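Local coordinates for protein catechol 2,3-dioxygenase (Pseudomonas sp. KL28, PDB 3HPY) that probably opens the ring of catechol with dioxygen at a ferrous iron centre, as an extradiol dioxygenase of a long-chain alkylphenol degradation pathway, at residues C[110-115]-C[166-171]; C[192-197]-C[203-208]; C[232-237]-C[254-259]. All coordinates share one frame; numbering follows the deposited sequence.

Contact 1 (C[110-115]-C[166-171]); sequences FELPSG and QKIFTE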
# COMPACT_ATOMS: atom_id res chain seq x y z
N PHE C 110 -9.28 30.05 26.91
CA PHE C 110 -10.39 30.95 26.64
C PHE C 110 -11.55 30.14 26.06
O PHE C 110 -11.37 28.98 25.69
CB PHE C 110 -9.95 32.05 25.67
CG PHE C 110 -9.53 31.55 24.32
CD1 PHE C 110 -10.47 31.39 23.30
CD2 PHE C 110 -8.20 31.23 24.05
CE1 PHE C 110 -10.09 30.93 22.04
CE2 PHE C 110 -7.81 30.77 22.80
CZ PHE C 110 -8.76 30.62 21.79
N GLU C 111 -12.73 30.75 26.01
CA GLU C 111 -13.90 30.06 25.49
C GLU C 111 -14.32 30.68 24.17
O GLU C 111 -14.32 31.91 24.01
CB GLU C 111 -15.07 30.14 26.49
CG GLU C 111 -16.24 29.21 26.16
CD GLU C 111 -17.45 29.42 27.06
OE1 GLU C 111 -17.29 29.43 28.31
OE2 GLU C 111 -18.57 29.58 26.52
N LEU C 112 -14.66 29.83 23.20
CA LEU C 112 -15.08 30.30 21.89
C LEU C 112 -16.60 30.45 21.87
O LEU C 112 -17.30 29.96 22.76
CB LEU C 112 -14.67 29.29 20.80
CG LEU C 112 -13.21 29.21 20.33
CD1 LEU C 112 -13.09 28.05 19.35
CD2 LEU C 112 -12.79 30.51 19.65
N PRO C 113 -17.12 31.15 20.85
CA PRO C 113 -18.56 31.38 20.70
C PRO C 113 -19.30 30.05 20.59
O PRO C 113 -20.49 29.95 20.93
CB PRO C 113 -18.64 32.18 19.41
CG PRO C 113 -17.37 32.95 19.41
CD PRO C 113 -16.36 31.92 19.85
N SER C 114 -18.59 29.04 20.10
CA SER C 114 -19.15 27.71 19.92
C SER C 114 -19.24 26.95 21.23
O SER C 114 -19.71 25.81 21.28
CB SER C 114 -18.29 26.92 18.92
OG SER C 114 -16.94 26.83 19.37
N GLY C 115 -18.75 27.57 22.30
CA GLY C 115 -18.81 26.95 23.61
C GLY C 115 -17.61 26.12 24.01
O GLY C 115 -17.48 25.75 25.18
N GLN C 166 -14.36 31.24 13.22
CA GLN C 166 -13.43 31.39 12.12
C GLN C 166 -12.62 32.68 12.27
O GLN C 166 -11.39 32.66 12.21
CB GLN C 166 -14.18 31.36 10.79
CG GLN C 166 -13.33 31.76 9.59
CD GLN C 166 -13.97 31.41 8.26
OE1 GLN C 166 -15.19 31.40 8.11
NE2 GLN C 166 -13.13 31.13 7.26
N LYS C 167 -13.32 33.79 12.49
CA LYS C 167 -12.67 35.10 12.64
C LYS C 167 -11.55 35.06 13.67
O LYS C 167 -10.45 35.56 13.41
CB LYS C 167 -13.69 36.17 13.06
CG LYS C 167 -14.80 36.42 12.06
CD LYS C 167 -15.66 37.65 12.45
CE LYS C 167 -16.68 37.35 13.56
NZ LYS C 167 -16.09 37.21 14.93
N ILE C 168 -11.82 34.49 14.83
CA ILE C 168 -10.81 34.42 15.88
C ILE C 168 -9.62 33.60 15.41
O ILE C 168 -8.46 33.98 15.62
CB ILE C 168 -11.37 33.79 17.15
CG1 ILE C 168 -12.58 34.59 17.64
CG2 ILE C 168 -10.30 33.74 18.23
CD1 ILE C 168 -13.35 33.90 18.73
N PHE C 169 -9.90 32.46 14.77
CA PHE C 169 -8.82 31.63 14.28
C PHE C 169 -8.01 32.26 13.16
O PHE C 169 -6.78 32.22 13.21
CB PHE C 169 -9.35 30.26 13.82
CG PHE C 169 -9.47 29.27 14.94
CD1 PHE C 169 -10.61 29.24 15.74
CD2 PHE C 169 -8.41 28.42 15.25
CE1 PHE C 169 -10.68 28.38 16.84
CE2 PHE C 169 -8.47 27.56 16.34
CZ PHE C 169 -9.61 27.53 17.14
N THR C 170 -8.67 32.85 12.17
CA THR C 170 -7.96 33.44 11.04
C THR C 170 -7.48 34.88 11.26
O THR C 170 -6.51 35.31 10.63
CB THR C 170 -8.81 33.42 9.72
OG1 THR C 170 -9.89 34.36 9.81
CG2 THR C 170 -9.36 32.02 9.47
N GLU C 171 -8.13 35.62 12.14
CA GLU C 171 -7.70 36.99 12.38
C GLU C 171 -6.86 37.15 13.65
O GLU C 171 -6.17 38.14 13.81
CB GLU C 171 -8.90 37.93 12.42
CG GLU C 171 -9.69 37.93 11.13
CD GLU C 171 -10.65 39.10 11.01
OE1 GLU C 171 -11.37 39.40 11.99
OE2 GLU C 171 -10.69 39.72 9.93

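Contact 2 (C[192-197]-C[203-208]); sequences IWLSCS and IAFVEY. With MCT (4-methylcatechol), chain J.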
# COMPACT_ATOMS: atom_id res chain seq x y z
N ILE C 192 -16.07 24.20 8.46
CA ILE C 192 -14.85 24.92 8.19
C ILE C 192 -13.61 24.12 8.63
O ILE C 192 -13.58 23.57 9.74
CB ILE C 192 -15.01 26.30 8.92
CG1 ILE C 192 -15.78 27.26 8.00
CG2 ILE C 192 -13.71 26.85 9.37
CD1 ILE C 192 -16.11 28.59 8.65
N TRP C 193 -12.62 24.02 7.74
CA TRP C 193 -11.37 23.28 8.01
C TRP C 193 -10.18 24.25 8.05
O TRP C 193 -9.72 24.73 7.02
CB TRP C 193 -11.14 22.21 6.93
CG TRP C 193 -12.04 21.04 7.09
CD1 TRP C 193 -11.73 19.83 7.65
CD2 TRP C 193 -13.45 21.01 6.83
NE1 TRP C 193 -12.86 19.05 7.75
CE2 TRP C 193 -13.93 19.75 7.26
CE3 TRP C 193 -14.35 21.93 6.27
CZ2 TRP C 193 -15.28 19.39 7.15
CZ3 TRP C 193 -15.69 21.57 6.17
CH2 TRP C 193 -16.14 20.31 6.60
N LEU C 194 -9.66 24.49 9.25
CA LEU C 194 -8.56 25.43 9.42
C LEU C 194 -7.16 24.84 9.62
O LEU C 194 -6.99 23.81 10.27
CB LEU C 194 -8.90 26.35 10.61
CG LEU C 194 -10.30 26.97 10.65
CD1 LEU C 194 -10.57 27.48 12.06
CD2 LEU C 194 -10.43 28.08 9.62
N SER C 195 -6.15 25.52 9.07
CA SER C 195 -4.76 25.09 9.22
C SER C 195 -3.92 26.24 9.78
O SER C 195 -4.20 27.40 9.52
CB SER C 195 -4.19 24.65 7.86
OG SER C 195 -2.80 24.34 7.92
N CYS C 196 -2.91 25.90 10.57
CA CYS C 196 -1.99 26.89 11.12
C CYS C 196 -0.61 26.41 10.71
O CYS C 196 0.39 26.67 11.39
CB CYS C 196 -2.10 26.95 12.65
SG CYS C 196 -1.77 25.39 13.53
N SER C 197 -0.57 25.71 9.59
CA SER C 197 0.66 25.09 9.08
C SER C 197 0.43 24.74 7.60
O SER C 197 -0.31 25.44 6.92
CB SER C 197 0.92 23.82 9.88
OG SER C 197 -0.16 22.89 9.69
N ILE C 203 -7.59 21.78 12.81
CA ILE C 203 -8.85 21.78 13.53
C ILE C 203 -9.99 22.14 12.60
O ILE C 203 -9.80 22.86 11.60
CB ILE C 203 -8.79 22.77 14.73
CG1 ILE C 203 -9.99 22.55 15.66
CG2 ILE C 203 -8.77 24.21 14.21
CD1 ILE C 203 -9.85 23.26 17.01
N ALA C 204 -11.19 21.64 12.89
CA ALA C 204 -12.36 21.94 12.07
C ALA C 204 -13.59 22.14 12.95
O ALA C 204 -13.63 21.65 14.08
CB ALA C 204 -12.62 20.81 11.07
N PHE C 205 -14.56 22.87 12.43
CA PHE C 205 -15.81 23.17 13.14
C PHE C 205 -17.01 23.01 12.21
O PHE C 205 -16.94 23.31 11.01
CB PHE C 205 -15.84 24.62 13.66
CG PHE C 205 -14.85 24.91 14.75
CD1 PHE C 205 -13.55 25.31 14.45
CD2 PHE C 205 -15.22 24.80 16.08
CE1 PHE C 205 -12.64 25.59 15.46
CE2 PHE C 205 -14.31 25.08 17.10
CZ PHE C 205 -13.02 25.48 16.79
N VAL C 206 -18.11 22.53 12.77
CA VAL C 206 -19.33 22.35 12.00
C VAL C 206 -20.46 23.06 12.75
O VAL C 206 -20.60 22.90 13.96
CB VAL C 206 -19.68 20.87 11.83
CG1 VAL C 206 -20.94 20.71 11.01
CG2 VAL C 206 -18.53 20.15 11.14
N GLU C 207 -21.24 23.86 12.02
CA GLU C 207 -22.35 24.62 12.62
C GLU C 207 -23.29 23.68 13.34
O GLU C 207 -23.78 22.71 12.76
CB GLU C 207 -23.11 25.38 11.53
CG GLU C 207 -24.11 26.40 12.06
CD GLU C 207 -23.43 27.64 12.65
OE1 GLU C 207 -22.60 28.26 11.94
OE2 GLU C 207 -23.74 28.01 13.81
N TYR C 208 -23.55 23.96 14.61
CA TYR C 208 -24.43 23.12 15.40
C TYR C 208 -25.10 23.92 16.51
O TYR C 208 -24.45 24.71 17.19
CB TYR C 208 -23.63 21.98 16.01
CG TYR C 208 -24.46 20.85 16.55
CD1 TYR C 208 -25.31 20.12 15.71
CD2 TYR C 208 -24.37 20.47 17.88
CE1 TYR C 208 -26.05 19.04 16.19
CE2 TYR C 208 -25.10 19.39 18.38
CZ TYR C 208 -25.94 18.69 17.53
OH TYR C 208 -26.66 17.62 18.02
C1 MCT J . -14.07 15.56 7.28
C2 MCT J . -14.10 15.21 8.64
C3 MCT J . -12.89 14.92 9.30
O3 MCT J . -12.91 14.58 10.59
C4 MCT J . -11.64 15.00 8.61
O4 MCT J . -10.48 14.72 9.27
C5 MCT J . -11.62 15.36 7.24
C6 MCT J . -12.84 15.64 6.58
C MCT J . -15.35 15.86 6.56

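Contact 3 (C[232-237]-C[254-259]); sequences DIMSMN and CTIYAW. With MCT (4-methylcatechol), chain J.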
# COMPACT_ATOMS: atom_id res chain seq x y z
N ASP C 232 -9.02 -3.78 11.16
CA ASP C 232 -8.95 -5.15 11.67
C ASP C 232 -8.82 -5.13 13.18
O ASP C 232 -9.50 -5.89 13.87
CB ASP C 232 -7.74 -5.91 11.11
CG ASP C 232 -7.75 -6.01 9.61
OD1 ASP C 232 -8.85 -6.14 9.03
OD2 ASP C 232 -6.66 -5.98 9.01
N ILE C 233 -7.93 -4.29 13.68
CA ILE C 233 -7.74 -4.19 15.12
C ILE C 233 -9.04 -3.78 15.81
O ILE C 233 -9.38 -4.30 16.87
CB ILE C 233 -6.59 -3.22 15.46
CG1 ILE C 233 -5.29 -3.75 14.82
CG2 ILE C 233 -6.41 -3.12 16.97
CD1 ILE C 233 -4.12 -2.78 14.89
N MET C 234 -9.78 -2.86 15.20
CA MET C 234 -11.04 -2.43 15.79
C MET C 234 -11.99 -3.62 15.94
O MET C 234 -12.64 -3.78 16.98
CB MET C 234 -11.69 -1.35 14.93
CG MET C 234 -10.98 -0.01 15.01
SD MET C 234 -11.66 1.17 13.88
CE MET C 234 -10.52 2.51 14.15
N SER C 235 -12.07 -4.47 14.92
CA SER C 235 -12.95 -5.63 14.95
C SER C 235 -12.51 -6.66 15.97
O SER C 235 -13.34 -7.21 16.71
CB SER C 235 -13.03 -6.28 13.57
OG SER C 235 -13.89 -7.41 13.60
N MET C 236 -11.22 -6.95 16.00
CA MET C 236 -10.68 -7.91 16.94
C MET C 236 -11.02 -7.51 18.37
O MET C 236 -11.17 -8.38 19.24
CB MET C 236 -9.16 -8.02 16.77
CG MET C 236 -8.71 -8.54 15.41
SD MET C 236 -6.92 -8.36 15.12
CE MET C 236 -6.30 -10.00 15.57
N ASN C 237 -11.15 -6.21 18.63
CA ASN C 237 -11.49 -5.76 19.97
C ASN C 237 -12.94 -5.32 20.09
O ASN C 237 -13.32 -4.59 21.02
CB ASN C 237 -10.56 -4.62 20.41
CG ASN C 237 -9.13 -5.05 20.52
OD1 ASN C 237 -8.39 -5.06 19.54
ND2 ASN C 237 -8.72 -5.44 21.73
N CYS C 254 -8.06 9.70 3.76
CA CYS C 254 -8.66 8.39 3.99
C CYS C 254 -8.87 8.25 5.48
O CYS C 254 -8.04 8.72 6.27
CB CYS C 254 -7.75 7.30 3.48
SG CYS C 254 -7.41 7.50 1.76
N THR C 255 -9.95 7.58 5.88
CA THR C 255 -10.21 7.48 7.30
C THR C 255 -11.19 6.41 7.73
O THR C 255 -11.79 5.72 6.91
CB THR C 255 -10.78 8.82 7.79
OG1 THR C 255 -10.95 8.79 9.21
CG2 THR C 255 -12.13 9.05 7.14
N ILE C 256 -11.36 6.33 9.04
CA ILE C 256 -12.30 5.41 9.67
C ILE C 256 -12.78 6.07 10.96
O ILE C 256 -11.97 6.61 11.72
CB ILE C 256 -11.65 4.08 10.07
CG1 ILE C 256 -11.24 3.30 8.83
CG2 ILE C 256 -12.63 3.27 10.93
CD1 ILE C 256 -10.71 1.90 9.12
N TYR C 257 -14.08 6.05 11.19
CA TYR C 257 -14.64 6.61 12.41
C TYR C 257 -15.08 5.47 13.32
O TYR C 257 -15.81 4.57 12.90
CB TYR C 257 -15.86 7.50 12.13
CG TYR C 257 -15.56 8.89 11.62
CD1 TYR C 257 -14.30 9.47 11.75
CD2 TYR C 257 -16.56 9.64 11.00
CE1 TYR C 257 -14.04 10.75 11.28
CE2 TYR C 257 -16.33 10.92 10.52
CZ TYR C 257 -15.07 11.47 10.67
OH TYR C 257 -14.84 12.74 10.17
N ALA C 258 -14.63 5.51 14.57
CA ALA C 258 -14.97 4.49 15.54
C ALA C 258 -15.33 5.16 16.85
O ALA C 258 -15.16 6.37 17.00
CB ALA C 258 -13.81 3.54 15.74
N TRP C 259 -15.82 4.38 17.80
CA TRP C 259 -16.19 4.94 19.09
C TRP C 259 -15.37 4.35 20.20
O TRP C 259 -15.02 3.17 20.17
CB TRP C 259 -17.67 4.70 19.39
CG TRP C 259 -18.55 5.68 18.75
CD1 TRP C 259 -18.66 7.01 19.07
CD2 TRP C 259 -19.41 5.46 17.63
NE1 TRP C 259 -19.54 7.63 18.21
CE2 TRP C 259 -20.01 6.70 17.32
CE3 TRP C 259 -19.73 4.33 16.86
CZ2 TRP C 259 -20.91 6.84 16.26
CZ3 TRP C 259 -20.63 4.47 15.81
CH2 TRP C 259 -21.21 5.72 15.52
C1 MCT J . -14.07 15.56 7.28
C2 MCT J . -14.10 15.21 8.64
C3 MCT J . -12.89 14.92 9.30
O3 MCT J . -12.91 14.58 10.59
C4 MCT J . -11.64 15.00 8.61
O4 MCT J . -10.48 14.72 9.27
C5 MCT J . -11.62 15.36 7.24
C6 MCT J . -12.84 15.64 6.58
C MCT J . -15.35 15.86 6.56

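Contact 1 (C[110-115]-C[166-171])
The ring of Phe169 meets Leu112 edge-on: CD1 of Leu112 lies close to the ring plane, 3.5 Å from Phe169 CE1, and the two side chains cross at about a right angle. Around the same ring, Phe175 packs edge-to-face and Phe205 meets it with the planes inclined at about 55°. The ring of Phe110 is likewise approached at its edge, in plane, by CD2 of Leu112 in its own segment.

Leu112 divides its two methyls across the helix surface. While CD1 goes to Phe169, CD2 reaches Ile168 CD1 at 3.6 Å, the two chains sliding past each other in opposite directions. With CG1 of Ile168 lying beside the backbone N (chi1 -58°) and the chain extended beyond it, Ile168 CD1 also reaches the pyrrolidine of Pro113, 3.8 Å from Pro113 CD.

Leu112 and Pro113 open a type I turn closed by the bond from Gly115 N to Leu112 O, just after strand 107-111. The turn thus docks on helix 162-171, joining the N-terminal VOC region to the second, glyoxalase-like one. No hydrogen bond crosses between the segments; the cohesion is that of buried hydrocarbon, resting on shape rather than on directed bonds.

Contact 2 (C[192-197]-C[203-208])
Trp193 lies over Ala204, its partner in a non-hydrogen-bonded antiparallel pair, and its indole continues past that methyl to the bound 4-methylcatechol. From CB, with CG placed beside the backbone N (chi1 -74°), the side chain enters a CH-pi contact: the methyl CB of Ala204 sits over one face of the five-membered ring, 3.8 Å from its centroid and 18° off the normal. Trp193 CG is 4.0 Å from Ala204 CB, and CD1 is the ring atom nearest to that methyl, at 3.7 Å. Farther out the indole meets the ligand, NE1 lying 3.6 Å from C6 of 4-methylcatechol. CE2 stands between the Ala204 methyl and C1 of the ligand, and CZ2 is 3.6 Å from the ligand's methyl carbon C, which approaches the ring obliquely. NE1 is buried and has no hydrogen-bonding partner in the model, so its N-H meets the ligand carbons without a bond. His201, also of the ligand pocket, meets the same indole with planes inclined at about 50°.

The backbone fixes this position. Ile192 and Phe205 exchange two hydrogen bonds, Ile192 N to Phe205 O at 2.8 Å and Phe205 N to Ile192 O at 2.9 Å; Leu194 N donates to Ile203 O, nearly in line with the carbonyl, and the return bond from Ile203 N is weak. These pairs define an antiparallel beta hairpin of strands 189-195 and 203-207. On the face bearing Ile192, Leu194, Ile203 and Phe205, CD1 of Leu194 comes to the edge of the Phe205 ring, 4.4 Å from Phe205 CD1, beneath helix 162-171.

The hairpin therefore has two chemistries: one face is hydrocarbon packed against a helix, while the other carries an indole that bounds the pocket by van der Waals contact, with the ligand's methyl group against its benzo ring.

Contact 3 (C[232-237]-C[254-259])
Met234 reaches from helix 224-236 to strand 254-259, where its sulfur touches two side chains: SD lies 3.7 Å from CG2 of Ile256 and 3.7 Å from CB of Ala258. The terminal CE follows the same path, 3.8 Å from Ala258 CB and 3.9 Å from Ile256 CG2. An extended chain beyond CG (chi2 174°, chi3 -176°) carries the thioether this far across. Ile256 presents its CG2 branch, which lies anti to its backbone N, and runs past Met234 in the opposite direction. Val239 and Val241 pack around the methionine.

This is helix-on-sheet packing in the glyoxalase-like region, and the alternation of the strand divides its residues between two surroundings. Ile256 and Ala258 face the helix; Tyr257 between them starts away from it, and its OH donates a hydrogen bond of 2.7 Å to O3 of the bound 4-methylcatechol. O3 lies at the edge of the phenol ring, in its plane. Tyr257 OH is also hydrogen-bonded to His248 NE2, and the ring meets that of the iron ligand His216. Two residues before Tyr257, Thr255 OG1 is hydrogen-bonded to Glu267 OE2, another iron ligand. Asp232 forms a salt bridge with Arg247 of a third subunit.

All three contacts are buried, but contact 2 lies nearest the centre of the chain, and contacts 1 and 3 lie on opposite sides of that centre, about 32 Å apart between centres. Contacts 1 and 2 touch: Leu112 packs on Phe205 and Phe169 on Leu194, and helix 162-171 serves both. Contacts 2 and 3 do not meet, yet both reach the same sheet and the same 4-methylcatechol, contact 2 through van der Waals contact of an indole and contact 3 through a phenol hydrogen bond. Backbone bonding joins the segments of contact 2 alone; contacts 1 and 3 rely on apolar side chains. Contacts 2 and 3 adjoin neighbouring subunits, whereas no other chain touches contact 1.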